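Local coordinates for protein SalCYP truncation (Salinispora tropica, PDB 7ABB) that belongs to the cytochrome P450 family and holds heme c in an internal pocket of a mainly helical fold, at residues S10-F15 against H36-D41; Q20-V25 against L304-L309; F134-V139 against A235-T240; Y189-V194 against D224-L229. All blocks are in the same frame, centred on the assembly; numbering follows the deposited sequence.

Contact 1: S10-F15 against H36-D41; sequences SVEFDF and HSSRGD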
# COMPACT_ATOMS: atom_id res chain seq x y z
N SER A 10 -14.58 -27.14 -1.28
CA SER A 10 -13.26 -26.54 -1.14
C SER A 10 -12.53 -26.56 -2.47
O SER A 10 -12.83 -27.36 -3.35
CB SER A 10 -12.42 -27.28 -0.11
OG SER A 10 -12.96 -27.10 1.18
N VAL A 11 -11.57 -25.66 -2.62
CA VAL A 11 -10.72 -25.62 -3.80
C VAL A 11 -9.27 -25.53 -3.37
O VAL A 11 -8.95 -25.00 -2.30
CB VAL A 11 -11.09 -24.46 -4.74
CG1 VAL A 11 -12.42 -24.73 -5.42
CG2 VAL A 11 -11.13 -23.15 -3.99
N GLU A 12 -8.38 -26.06 -4.20
CA GLU A 12 -6.94 -25.99 -3.93
C GLU A 12 -6.45 -24.65 -4.45
O GLU A 12 -5.94 -24.53 -5.56
CB GLU A 12 -6.22 -27.16 -4.59
CG GLU A 12 -4.77 -27.36 -4.13
CD GLU A 12 -4.65 -27.94 -2.74
OE1 GLU A 12 -5.65 -28.49 -2.23
OE2 GLU A 12 -3.56 -27.85 -2.14
N PHE A 13 -6.63 -23.61 -3.63
CA PHE A 13 -6.35 -22.23 -4.01
C PHE A 13 -5.14 -21.70 -3.27
O PHE A 13 -5.08 -21.76 -2.04
CB PHE A 13 -7.56 -21.34 -3.73
CG PHE A 13 -7.32 -19.87 -4.00
CD1 PHE A 13 -7.27 -19.39 -5.29
CD2 PHE A 13 -7.17 -18.97 -2.95
CE1 PHE A 13 -7.06 -18.05 -5.54
CE2 PHE A 13 -6.99 -17.62 -3.19
CZ PHE A 13 -6.91 -17.16 -4.49
N ASP A 14 -4.20 -21.14 -4.02
CA ASP A 14 -2.98 -20.54 -3.49
C ASP A 14 -3.22 -19.05 -3.27
O ASP A 14 -3.56 -18.33 -4.22
CB ASP A 14 -1.84 -20.78 -4.48
CG ASP A 14 -0.51 -20.17 -4.04
OD1 ASP A 14 -0.47 -19.31 -3.14
OD2 ASP A 14 0.51 -20.56 -4.64
N PHE A 15 -3.06 -18.58 -2.03
CA PHE A 15 -3.39 -17.18 -1.78
C PHE A 15 -2.38 -16.20 -2.39
O PHE A 15 -2.65 -15.00 -2.39
CB PHE A 15 -3.54 -16.90 -0.28
CG PHE A 15 -2.33 -17.24 0.54
CD1 PHE A 15 -1.16 -16.52 0.42
CD2 PHE A 15 -2.37 -18.28 1.45
CE1 PHE A 15 -0.05 -16.83 1.17
CE2 PHE A 15 -1.26 -18.59 2.21
CZ PHE A 15 -0.10 -17.86 2.07
N HIS A 36 -13.70 -21.58 0.25
CA HIS A 36 -12.78 -22.25 1.16
C HIS A 36 -11.66 -22.89 0.36
O HIS A 36 -11.90 -23.57 -0.65
CB HIS A 36 -13.49 -23.31 2.00
CG HIS A 36 -12.61 -23.90 3.06
ND1 HIS A 36 -12.00 -25.13 2.92
CD2 HIS A 36 -12.19 -23.40 4.24
CE1 HIS A 36 -11.27 -25.38 4.00
NE2 HIS A 36 -11.37 -24.34 4.82
N SER A 37 -10.43 -22.69 0.82
CA SER A 37 -9.26 -23.31 0.22
C SER A 37 -8.76 -24.43 1.10
O SER A 37 -8.57 -24.25 2.31
CB SER A 37 -8.14 -22.30 0.01
OG SER A 37 -7.02 -22.97 -0.55
N SER A 38 -8.50 -25.58 0.49
CA SER A 38 -7.93 -26.72 1.18
C SER A 38 -6.41 -26.73 1.14
O SER A 38 -5.79 -27.65 1.66
CB SER A 38 -8.46 -28.02 0.56
OG SER A 38 -8.27 -28.00 -0.85
N ARG A 39 -5.80 -25.71 0.55
CA ARG A 39 -4.36 -25.71 0.37
C ARG A 39 -3.64 -25.37 1.67
O ARG A 39 -4.05 -24.48 2.42
CB ARG A 39 -3.98 -24.72 -0.72
CG ARG A 39 -2.58 -24.90 -1.24
CD ARG A 39 -2.41 -24.22 -2.58
NE ARG A 39 -1.07 -24.43 -3.12
CZ ARG A 39 -0.00 -23.73 -2.77
NH1 ARG A 39 -0.11 -22.76 -1.87
NH2 ARG A 39 1.17 -24.00 -3.31
N GLY A 40 -2.55 -26.09 1.93
CA GLY A 40 -1.77 -25.84 3.14
C GLY A 40 -2.57 -26.23 4.37
O GLY A 40 -3.17 -27.31 4.43
N ASP A 41 -2.56 -25.35 5.36
CA ASP A 41 -3.37 -25.54 6.56
C ASP A 41 -4.84 -25.20 6.34
O ASP A 41 -5.64 -25.34 7.28
CB ASP A 41 -2.81 -24.68 7.70
CG ASP A 41 -1.41 -25.08 8.11
OD1 ASP A 41 -1.06 -26.28 7.96
OD2 ASP A 41 -0.66 -24.21 8.58
O HOH W 1 -1.72 -20.95 -0.26
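The carboxylate of Asp14 stacks over one face of the Arg39 guanidinium, offset toward its rim, the planes only 7° apart. OD2 of Asp14 is 3.6 Å from NH1 of Arg39. This oxygen sits well above the guanidinium plane, so the salt bridge is by charge and not along an N-H. The Arg39 chain is extended from CG to NE and crosses Asp14 obliquely. Asp14 OD1 accepts a hydrogen bond from the backbone N of Phe16. At the guanidinium edge a water accepts from Arg39 NH1 at 2.9 Å and also from Phe15 N.

Glu12 crosses Arg39 at about a right angle. The bend at chi2 (74°) brings CD beside Arg39 CA and CB. OE2 is 3.2 Å from Arg39 CG, while OE1 accepts from Ser38 OG at 3.0 Å on its anti side, 35° out of the carboxylate plane. Ser37 OG donates to Phe13 O at 2.7 Å, in the carbonyl plane and on a lone pair, and accepts from Arg39 N in an ST turn. Ser10 OG and His36 ND1 share a hydrogen bond of 2.8 Å at the ring edge.

Between these groups lies a single parallel bridge. Val11 N bonds to His36 O at 2.9 Å, and Ser38 N bonds to Val11 O. The bridge adds this N-terminal loop to strand 34-37, an outer strand of the mixed sheet. The attachment is therefore mainly polar. The three serine hydroxyls and the bridge give it direction, and the arginine between two acids adds charge attraction that is probably weakened by solvent.

Contact 2: Q20-V25 against L304-L309; sequences QAYRRV and LLPLAL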
# COMPACT_ATOMS: atom_id res chain seq x y z
N GLN A 20 -6.85 -11.12 -10.49
CA GLN A 20 -7.72 -11.74 -11.49
C GLN A 20 -8.04 -13.17 -11.10
O GLN A 20 -9.15 -13.66 -11.36
CB GLN A 20 -7.04 -11.70 -12.85
CG GLN A 20 -7.92 -11.30 -13.98
CD GLN A 20 -7.13 -11.18 -15.27
OE1 GLN A 20 -6.78 -10.09 -15.70
NE2 GLN A 20 -6.82 -12.33 -15.87
N ALA A 21 -7.07 -13.87 -10.52
CA ALA A 21 -7.30 -15.25 -10.13
C ALA A 21 -8.23 -15.32 -8.93
O ALA A 21 -9.15 -16.15 -8.90
CB ALA A 21 -5.98 -15.95 -9.83
N TYR A 22 -8.02 -14.45 -7.94
CA TYR A 22 -8.99 -14.35 -6.86
C TYR A 22 -10.40 -14.19 -7.41
O TYR A 22 -11.34 -14.86 -6.97
CB TYR A 22 -8.66 -13.18 -5.94
CG TYR A 22 -7.74 -13.51 -4.80
CD1 TYR A 22 -6.36 -13.57 -4.99
CD2 TYR A 22 -8.23 -13.74 -3.54
CE1 TYR A 22 -5.51 -13.85 -3.94
CE2 TYR A 22 -7.39 -14.03 -2.48
CZ TYR A 22 -6.03 -14.08 -2.69
OH TYR A 22 -5.20 -14.37 -1.62
N ARG A 23 -10.57 -13.29 -8.38
CA ARG A 23 -11.91 -12.99 -8.88
C ARG A 23 -12.48 -14.15 -9.67
O ARG A 23 -13.67 -14.46 -9.53
CB ARG A 23 -11.90 -11.72 -9.72
CG ARG A 23 -11.74 -10.47 -8.85
CD ARG A 23 -11.96 -9.16 -9.59
NE ARG A 23 -10.88 -8.83 -10.51
CZ ARG A 23 -9.81 -8.08 -10.22
NH1 ARG A 23 -9.64 -7.60 -8.98
NH2 ARG A 23 -8.90 -7.85 -11.17
N ARG A 24 -11.65 -14.85 -10.45
CA ARG A 24 -12.14 -16.01 -11.20
C ARG A 24 -12.56 -17.13 -10.27
O ARG A 24 -13.60 -17.76 -10.46
CB ARG A 24 -11.08 -16.52 -12.16
CG ARG A 24 -11.55 -17.67 -13.05
CD ARG A 24 -10.39 -18.36 -13.77
NE ARG A 24 -9.47 -19.00 -12.83
CZ ARG A 24 -9.65 -20.22 -12.32
NH1 ARG A 24 -10.70 -20.96 -12.67
NH2 ARG A 24 -8.76 -20.71 -11.47
N VAL A 25 -11.73 -17.42 -9.26
CA VAL A 25 -12.05 -18.50 -8.34
C VAL A 25 -13.33 -18.16 -7.58
O VAL A 25 -14.19 -19.02 -7.37
CB VAL A 25 -10.87 -18.77 -7.39
CG1 VAL A 25 -11.29 -19.76 -6.28
CG2 VAL A 25 -9.71 -19.35 -8.15
N LEU A 304 -9.06 -14.79 4.98
CA LEU A 304 -8.46 -13.73 4.18
C LEU A 304 -9.50 -12.73 3.72
O LEU A 304 -10.65 -13.08 3.41
CB LEU A 304 -7.73 -14.30 2.96
CG LEU A 304 -6.63 -15.32 3.23
CD1 LEU A 304 -5.84 -15.55 1.95
CD2 LEU A 304 -5.73 -14.88 4.37
N LEU A 305 -9.07 -11.47 3.62
CA LEU A 305 -9.92 -10.32 3.30
C LEU A 305 -9.39 -9.64 2.04
O LEU A 305 -8.86 -8.52 2.10
CB LEU A 305 -9.96 -9.35 4.48
CG LEU A 305 -10.39 -9.96 5.83
CD1 LEU A 305 -10.43 -8.86 6.90
CD2 LEU A 305 -11.70 -10.63 5.71
N PRO A 306 -9.51 -10.29 0.87
CA PRO A 306 -8.86 -9.73 -0.33
C PRO A 306 -9.55 -8.46 -0.82
O PRO A 306 -10.74 -8.45 -1.16
CB PRO A 306 -8.99 -10.87 -1.36
CG PRO A 306 -10.18 -11.66 -0.87
CD PRO A 306 -10.07 -11.63 0.62
N LEU A 307 -8.77 -7.38 -0.90
CA LEU A 307 -9.30 -6.12 -1.40
C LEU A 307 -9.67 -6.23 -2.89
O LEU A 307 -10.52 -5.48 -3.37
CB LEU A 307 -8.28 -5.00 -1.17
CG LEU A 307 -7.82 -4.85 0.29
CD1 LEU A 307 -6.89 -3.63 0.38
CD2 LEU A 307 -9.01 -4.72 1.23
N ALA A 308 -9.03 -7.14 -3.63
CA ALA A 308 -9.36 -7.41 -5.03
C ALA A 308 -10.77 -7.96 -5.18
O ALA A 308 -11.33 -7.90 -6.28
CB ALA A 308 -8.37 -8.40 -5.64
N LEU A 309 -11.32 -8.55 -4.13
CA LEU A 309 -12.72 -8.95 -4.17
C LEU A 309 -13.64 -7.87 -3.59
O LEU A 309 -14.66 -7.55 -4.21
CB LEU A 309 -12.92 -10.30 -3.45
CG LEU A 309 -12.15 -11.48 -4.04
CD1 LEU A 309 -12.52 -12.78 -3.34
CD2 LEU A 309 -12.36 -11.62 -5.51
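The guanidinium of Arg23 has Ala308 O at its edge, only 2° out of its plane. NH1 of Arg23 donates to this oxygen at 3.2 Å, with an N-H...O angle of 161°. Over one face of the same guanidinium is the backbone N of Gln20, from its own helix. Arg23 also makes a cation-pi contact with Tyr312. The second flat group is the ring of Tyr22. Leu309 CD1 lies at its edge, near the ring plane. Phe13 meets the Tyr22 ring edge-to-face. Pro306 comes at the ring obliquely, its CB 3.7 Å from Tyr22 CD2, and the two side chains cross at about a right angle. At the far end of the ring Tyr22 OH is 3.8 Å from Leu304 CD1, while its hydrogen bond goes to Phe15 O.

Leu309 CD2 packs on the inner carbons of both side chains, 3.6 Å from Arg23 CG and 4.0 Å from Tyr22 CB. Arg23 and Leu309 lie side by side and point opposite ways. The bend at chi3 (-72°) turns NE of Arg23 out of the line of the chain.

Pro306 is the N-cap residue of helix 307-310, which follows strand 302-304. Helix 19-29 packs on this strand-to-helix junction. Val45 of strand 43-46 touches both Tyr22 and Pro306. On the other side Leu305 reaches helix 49-56, and Leu307 touches heme c.

Contact 3: F134-V139 against A235-T240; sequences FARPYV and AGVDST. With HEC (heme c), chain B.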
# COMPACT_ATOMS: atom_id res chain seq x y z
N PHE A 134 12.20 5.61 -11.46
CA PHE A 134 11.44 6.77 -10.99
C PHE A 134 10.67 6.45 -9.72
O PHE A 134 11.00 6.99 -8.66
CB PHE A 134 10.50 7.29 -12.08
CG PHE A 134 9.53 8.31 -11.57
CD1 PHE A 134 9.98 9.41 -10.89
CD2 PHE A 134 8.17 8.14 -11.70
CE1 PHE A 134 9.11 10.33 -10.35
CE2 PHE A 134 7.28 9.06 -11.17
CZ PHE A 134 7.74 10.15 -10.50
N ALA A 135 9.65 5.61 -9.78
CA ALA A 135 8.67 5.59 -8.70
C ALA A 135 9.27 5.08 -7.39
O ALA A 135 8.98 5.64 -6.33
CB ALA A 135 7.45 4.75 -9.08
N ARG A 136 10.11 4.03 -7.44
CA ARG A 136 10.62 3.50 -6.17
C ARG A 136 11.53 4.48 -5.45
O ARG A 136 11.31 4.72 -4.25
CB ARG A 136 11.30 2.15 -6.40
CG ARG A 136 11.59 1.40 -5.11
CD ARG A 136 12.10 0.01 -5.38
NE ARG A 136 11.10 -0.77 -6.11
CZ ARG A 136 11.22 -1.22 -7.35
NH1 ARG A 136 12.32 -1.01 -8.07
NH2 ARG A 136 10.21 -1.89 -7.88
N PRO A 137 12.55 5.07 -6.08
CA PRO A 137 13.34 6.07 -5.35
C PRO A 137 12.52 7.29 -4.95
O PRO A 137 12.75 7.86 -3.87
CB PRO A 137 14.48 6.41 -6.32
CG PRO A 137 14.10 5.90 -7.58
CD PRO A 137 13.11 4.80 -7.40
N TYR A 138 11.55 7.68 -5.77
CA TYR A 138 10.64 8.78 -5.42
C TYR A 138 9.89 8.48 -4.13
O TYR A 138 9.92 9.27 -3.18
CB TYR A 138 9.66 8.98 -6.58
CG TYR A 138 8.45 9.81 -6.31
CD1 TYR A 138 8.53 11.19 -6.17
CD2 TYR A 138 7.19 9.23 -6.20
CE1 TYR A 138 7.41 11.95 -5.94
CE2 TYR A 138 6.08 9.98 -6.00
CZ TYR A 138 6.17 11.33 -5.90
OH TYR A 138 5.03 12.05 -5.69
N VAL A 139 9.21 7.35 -4.09
CA VAL A 139 8.40 6.99 -2.94
C VAL A 139 9.27 6.81 -1.70
O VAL A 139 8.90 7.23 -0.60
CB VAL A 139 7.57 5.73 -3.25
CG1 VAL A 139 6.90 5.19 -1.98
CG2 VAL A 139 6.52 6.05 -4.29
N ALA A 235 5.98 -1.22 5.01
CA ALA A 235 4.65 -0.81 4.55
C ALA A 235 4.68 0.37 3.59
O ALA A 235 3.75 0.53 2.79
CB ALA A 235 3.78 -0.43 5.75
N GLY A 236 5.71 1.21 3.66
CA GLY A 236 5.63 2.53 3.07
C GLY A 236 6.14 2.72 1.65
O GLY A 236 6.14 3.86 1.21
N VAL A 237 6.58 1.67 0.95
CA VAL A 237 7.10 1.84 -0.41
C VAL A 237 6.30 1.06 -1.46
O VAL A 237 5.73 1.66 -2.37
CB VAL A 237 8.58 1.42 -0.50
CG1 VAL A 237 9.10 1.69 -1.89
CG2 VAL A 237 9.42 2.18 0.52
N ASP A 238 6.25 -0.28 -1.34
CA ASP A 238 5.88 -1.09 -2.50
C ASP A 238 4.43 -0.87 -2.92
O ASP A 238 4.14 -0.79 -4.13
CB ASP A 238 6.13 -2.57 -2.20
CG ASP A 238 7.60 -2.91 -2.01
OD1 ASP A 238 8.50 -2.08 -2.29
OD2 ASP A 238 7.86 -4.06 -1.60
N SER A 239 3.50 -0.81 -1.98
CA SER A 239 2.11 -0.61 -2.38
C SER A 239 1.91 0.71 -3.10
O SER A 239 1.13 0.78 -4.07
CB SER A 239 1.18 -0.65 -1.18
OG SER A 239 0.96 -1.97 -0.75
N THR A 240 2.57 1.77 -2.63
CA THR A 240 2.47 3.08 -3.29
C THR A 240 3.08 3.01 -4.69
O THR A 240 2.47 3.48 -5.66
CB THR A 240 3.15 4.16 -2.45
OG1 THR A 240 2.62 4.13 -1.12
CG2 THR A 240 2.90 5.54 -3.02
FE HEC B . -0.61 1.10 4.45
CHA HEC B . -1.92 -0.74 7.04
CHB HEC B . -2.78 -0.48 2.32
CHC HEC B . 0.65 2.96 1.86
CHD HEC B . 1.78 2.39 6.50
NA HEC B . -2.03 -0.32 4.65
C1A HEC B . -2.47 -0.94 5.81
C2A HEC B . -3.58 -1.84 5.55
C3A HEC B . -3.81 -1.74 4.23
C4A HEC B . -2.86 -0.81 3.66
CMA HEC B . -4.86 -2.49 3.40
CAA HEC B . -4.37 -2.70 6.60
CBA HEC B . -3.76 -4.07 6.86
CGA HEC B . -4.63 -4.84 7.84
O1A HEC B . -4.16 -5.94 8.22
O2A HEC B . -5.72 -4.33 8.20
NB HEC B . -0.95 1.18 2.47
C1B HEC B . -1.92 0.48 1.78
C2B HEC B . -1.90 0.93 0.43
C3B HEC B . -0.97 1.90 0.31
C4B HEC B . -0.34 2.05 1.57
CMB HEC B . -2.87 0.36 -0.62
CAB HEC B . -0.48 2.73 -0.85
CBB HEC B . -1.34 2.75 -2.07
NC HEC B . 0.95 2.40 4.23
C1C HEC B . 1.23 3.12 3.09
C2C HEC B . 2.26 4.07 3.39
C3C HEC B . 2.60 3.94 4.69
C4C HEC B . 1.78 2.87 5.22
CMC HEC B . 2.82 5.05 2.36
CAC HEC B . 3.66 4.66 5.54
CBC HEC B . 4.20 6.01 5.08
ND HEC B . -0.15 0.84 6.38
C1D HEC B . 0.90 1.50 7.02
C2D HEC B . 0.90 1.10 8.39
C3D HEC B . -0.22 0.14 8.58
C4D HEC B . -0.84 0.05 7.28
CMD HEC B . 1.90 1.57 9.45
CAD HEC B . -0.64 -0.59 9.88
CBD HEC B . -1.69 0.25 10.56
CGD HEC B . -2.21 -0.46 11.79
O1D HEC B . -2.86 0.19 12.63
O2D HEC B . -1.96 -1.68 11.90
O HOH W 2 8.69 -0.87 -4.70
O HOH W 3 6.14 6.61 1.06
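Asp238 OD1 is gripped twice, by a water that links it to Arg136 and by Asn161 ND2 of helix 154-165. The water donates to Asp238 OD1 at 2.7 Å and accepts from Arg136 NE at 2.8 Å. It lies at the edge of the guanidinium, in its plane. Arg136 bends at chi3 (-61°), which sets NE for this water, and its NH1 makes a salt bridge with Asp132. A second water donates to Gly236 O at 2.8 Å and to Val139 O at 3.3 Å, joining the two backbones.

Val139 carries the apolar part. Its CG1, anti to the backbone N (chi1 171°), meets Val237 CG1 at 4.1 Å and also touches Val237 CA. The backbone oxygen of Gly236 lies beside the same CG1, with 3.5 Å between Gly236 O and Val139 CG1. Val139 CG2 meets Thr240 CG2 at 3.9 Å, the two side chains crossing. Val237 CG1 reaches Arg136 CG as well, and those side chains cross at about a right angle.

Thr240 faces two ways. While CG2 packs on Val139, OG1 is 3.4 Å from CAB of heme c. Ala235 CB and Ser239 CB also touch the heme, and Gly236 O lies near its methyl CMC.

The sequence AGVDST and the break between helices 222-235 and 238-253 fit the long kinked helix that passes over the heme in cytochromes P450. Helix 130-147 packs behind this kink, on its far side from the heme.

Contact 4: Y189-V194 against D224-L229; sequences YVRRHV and DRESLL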
# COMPACT_ATOMS: atom_id res chain seq x y z
N TYR A 189 19.98 -1.05 10.38
CA TYR A 189 19.73 0.35 10.05
C TYR A 189 18.83 1.02 11.08
O TYR A 189 19.14 2.10 11.58
CB TYR A 189 19.13 0.47 8.65
CG TYR A 189 18.92 1.91 8.27
CD1 TYR A 189 19.95 2.67 7.75
CD2 TYR A 189 17.69 2.53 8.48
CE1 TYR A 189 19.76 3.99 7.42
CE2 TYR A 189 17.50 3.85 8.13
CZ TYR A 189 18.54 4.58 7.62
OH TYR A 189 18.35 5.89 7.28
N VAL A 190 17.70 0.39 11.43
CA VAL A 190 16.80 1.03 12.38
C VAL A 190 17.43 1.10 13.77
O VAL A 190 17.18 2.06 14.51
CB VAL A 190 15.42 0.33 12.44
CG1 VAL A 190 14.76 0.31 11.06
CG2 VAL A 190 15.53 -1.06 13.03
N ARG A 191 18.24 0.10 14.15
CA ARG A 191 18.97 0.17 15.41
C ARG A 191 19.91 1.37 15.42
O ARG A 191 19.99 2.10 16.42
CB ARG A 191 19.78 -1.11 15.63
CG ARG A 191 18.99 -2.25 16.19
CD ARG A 191 19.89 -3.22 16.95
NE ARG A 191 20.84 -3.87 16.07
CZ ARG A 191 20.57 -4.94 15.32
NH1 ARG A 191 19.36 -5.48 15.35
NH2 ARG A 191 21.50 -5.47 14.55
N ARG A 192 20.62 1.58 14.32
CA ARG A 192 21.52 2.72 14.22
C ARG A 192 20.76 4.03 14.23
O ARG A 192 21.24 5.02 14.80
CB ARG A 192 22.40 2.60 12.97
CG ARG A 192 23.51 1.55 13.05
CD ARG A 192 24.39 1.60 11.79
NE ARG A 192 25.65 0.87 11.92
CZ ARG A 192 26.04 -0.16 11.15
NH1 ARG A 192 27.22 -0.73 11.36
NH2 ARG A 192 25.27 -0.61 10.16
N HIS A 193 19.56 4.07 13.63
CA HIS A 193 18.78 5.30 13.62
C HIS A 193 18.31 5.65 15.03
O HIS A 193 18.36 6.81 15.45
CB HIS A 193 17.58 5.16 12.68
CG HIS A 193 16.83 6.44 12.49
ND1 HIS A 193 17.41 7.55 11.90
CD2 HIS A 193 15.59 6.82 12.86
CE1 HIS A 193 16.53 8.54 11.89
NE2 HIS A 193 15.42 8.12 12.47
N VAL A 194 17.81 4.66 15.77
CA VAL A 194 17.40 4.91 17.15
C VAL A 194 18.57 5.49 17.92
O VAL A 194 18.44 6.49 18.64
CB VAL A 194 16.88 3.62 17.79
CG1 VAL A 194 16.62 3.82 19.30
CG2 VAL A 194 15.61 3.19 17.10
N ASP A 224 10.23 -2.12 20.64
CA ASP A 224 9.03 -1.66 19.95
C ASP A 224 9.35 -0.50 19.02
O ASP A 224 8.78 -0.40 17.93
CB ASP A 224 7.95 -1.27 20.96
CG ASP A 224 7.19 -2.48 21.54
OD1 ASP A 224 7.35 -3.61 21.03
OD2 ASP A 224 6.42 -2.29 22.50
N ARG A 225 10.27 0.39 19.42
CA ARG A 225 10.73 1.44 18.52
C ARG A 225 11.27 0.85 17.23
O ARG A 225 10.94 1.31 16.14
CB ARG A 225 11.84 2.28 19.17
CG ARG A 225 11.32 3.35 20.08
CD ARG A 225 12.42 4.25 20.65
NE ARG A 225 11.84 4.97 21.77
CZ ARG A 225 11.85 4.55 23.03
NH1 ARG A 225 12.51 3.45 23.37
NH2 ARG A 225 11.25 5.27 23.96
N GLU A 226 12.13 -0.16 17.35
CA GLU A 226 12.70 -0.79 16.17
C GLU A 226 11.63 -1.50 15.37
O GLU A 226 11.63 -1.47 14.14
CB GLU A 226 13.80 -1.76 16.60
CG GLU A 226 14.97 -1.07 17.24
CD GLU A 226 15.93 -2.04 17.89
OE1 GLU A 226 15.96 -3.21 17.46
OE2 GLU A 226 16.66 -1.63 18.82
N SER A 227 10.69 -2.15 16.06
CA SER A 227 9.58 -2.78 15.35
C SER A 227 8.79 -1.76 14.53
O SER A 227 8.55 -1.95 13.33
CB SER A 227 8.67 -3.49 16.34
OG SER A 227 7.63 -4.13 15.65
N LEU A 228 8.41 -0.64 15.16
CA LEU A 228 7.66 0.40 14.46
C LEU A 228 8.39 0.86 13.20
O LEU A 228 7.81 0.92 12.12
CB LEU A 228 7.42 1.58 15.39
CG LEU A 228 6.83 2.83 14.72
CD1 LEU A 228 5.42 2.58 14.19
CD2 LEU A 228 6.85 4.00 15.71
N LEU A 229 9.67 1.20 13.35
CA LEU A 229 10.45 1.71 12.22
C LEU A 229 10.56 0.66 11.13
O LEU A 229 10.52 1.00 9.94
CB LEU A 229 11.84 2.14 12.70
CG LEU A 229 11.81 3.40 13.58
CD1 LEU A 229 13.20 3.69 14.18
CD2 LEU A 229 11.33 4.61 12.78
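Glu226 meets Val190, Arg191 and Val194 in turn. Its CB touches Val190 CG2 at 4.0 Å. CG, anti to the carbonyl carbon (chi1 -65°), lies 4.3 Å from Val194 CG2. Beyond CG the chain is extended, and CD comes beside Arg191 CG. At the tip OE1 is 3.4 Å from Arg191 CG, so the carboxylate lies against the aliphatic part of the arginine. The two flat ends are turned 63° apart. NH1 of Arg191 stays 4.6 Å from Glu226 OE1, too far for a salt bridge, and Arg191 NH2 pairs with Glu188.

Leu229 fills the inner side. Its CB meets Val190 CG1 at 3.8 Å. Its CD1 touches Val194 CG2 at 3.8 Å and sits at the edge of the His193 ring, near its plane. Trp149 meets that ring edge-to-face.

The axes of segments 189-194 and 224-229 come within 9.3 Å, with 121° between their N-to-C directions. They belong to helices 182-199 and 222-235. The contact is mainly apolar inside, through valine and leucine. At its outer side Glu226 and Arg191 probably add only a diffuse attraction.

Contacts 1 and 2 are neighbours, with centres 13 Å apart. They touch through Phe15 CB and Leu304 CD1, and their segments alternate along the chain. Both involve the mixed sheet, through strands 34-37 and 302-304, with helix 19-29 against it. Contact 3 is nested inside the long loop that contact 2 closes, and contact 4 is nested inside that of contact 3. Contacts 3 and 4 have centres 20 Å apart and use the consecutive helices 238-253 and 222-235. Contacts 2 and 4 lie on opposite sides of the chain's centre, their centres 34 Å apart. The sheet region and the helical region thus flank the heme c pocket, which contacts 2 and 3 both reach.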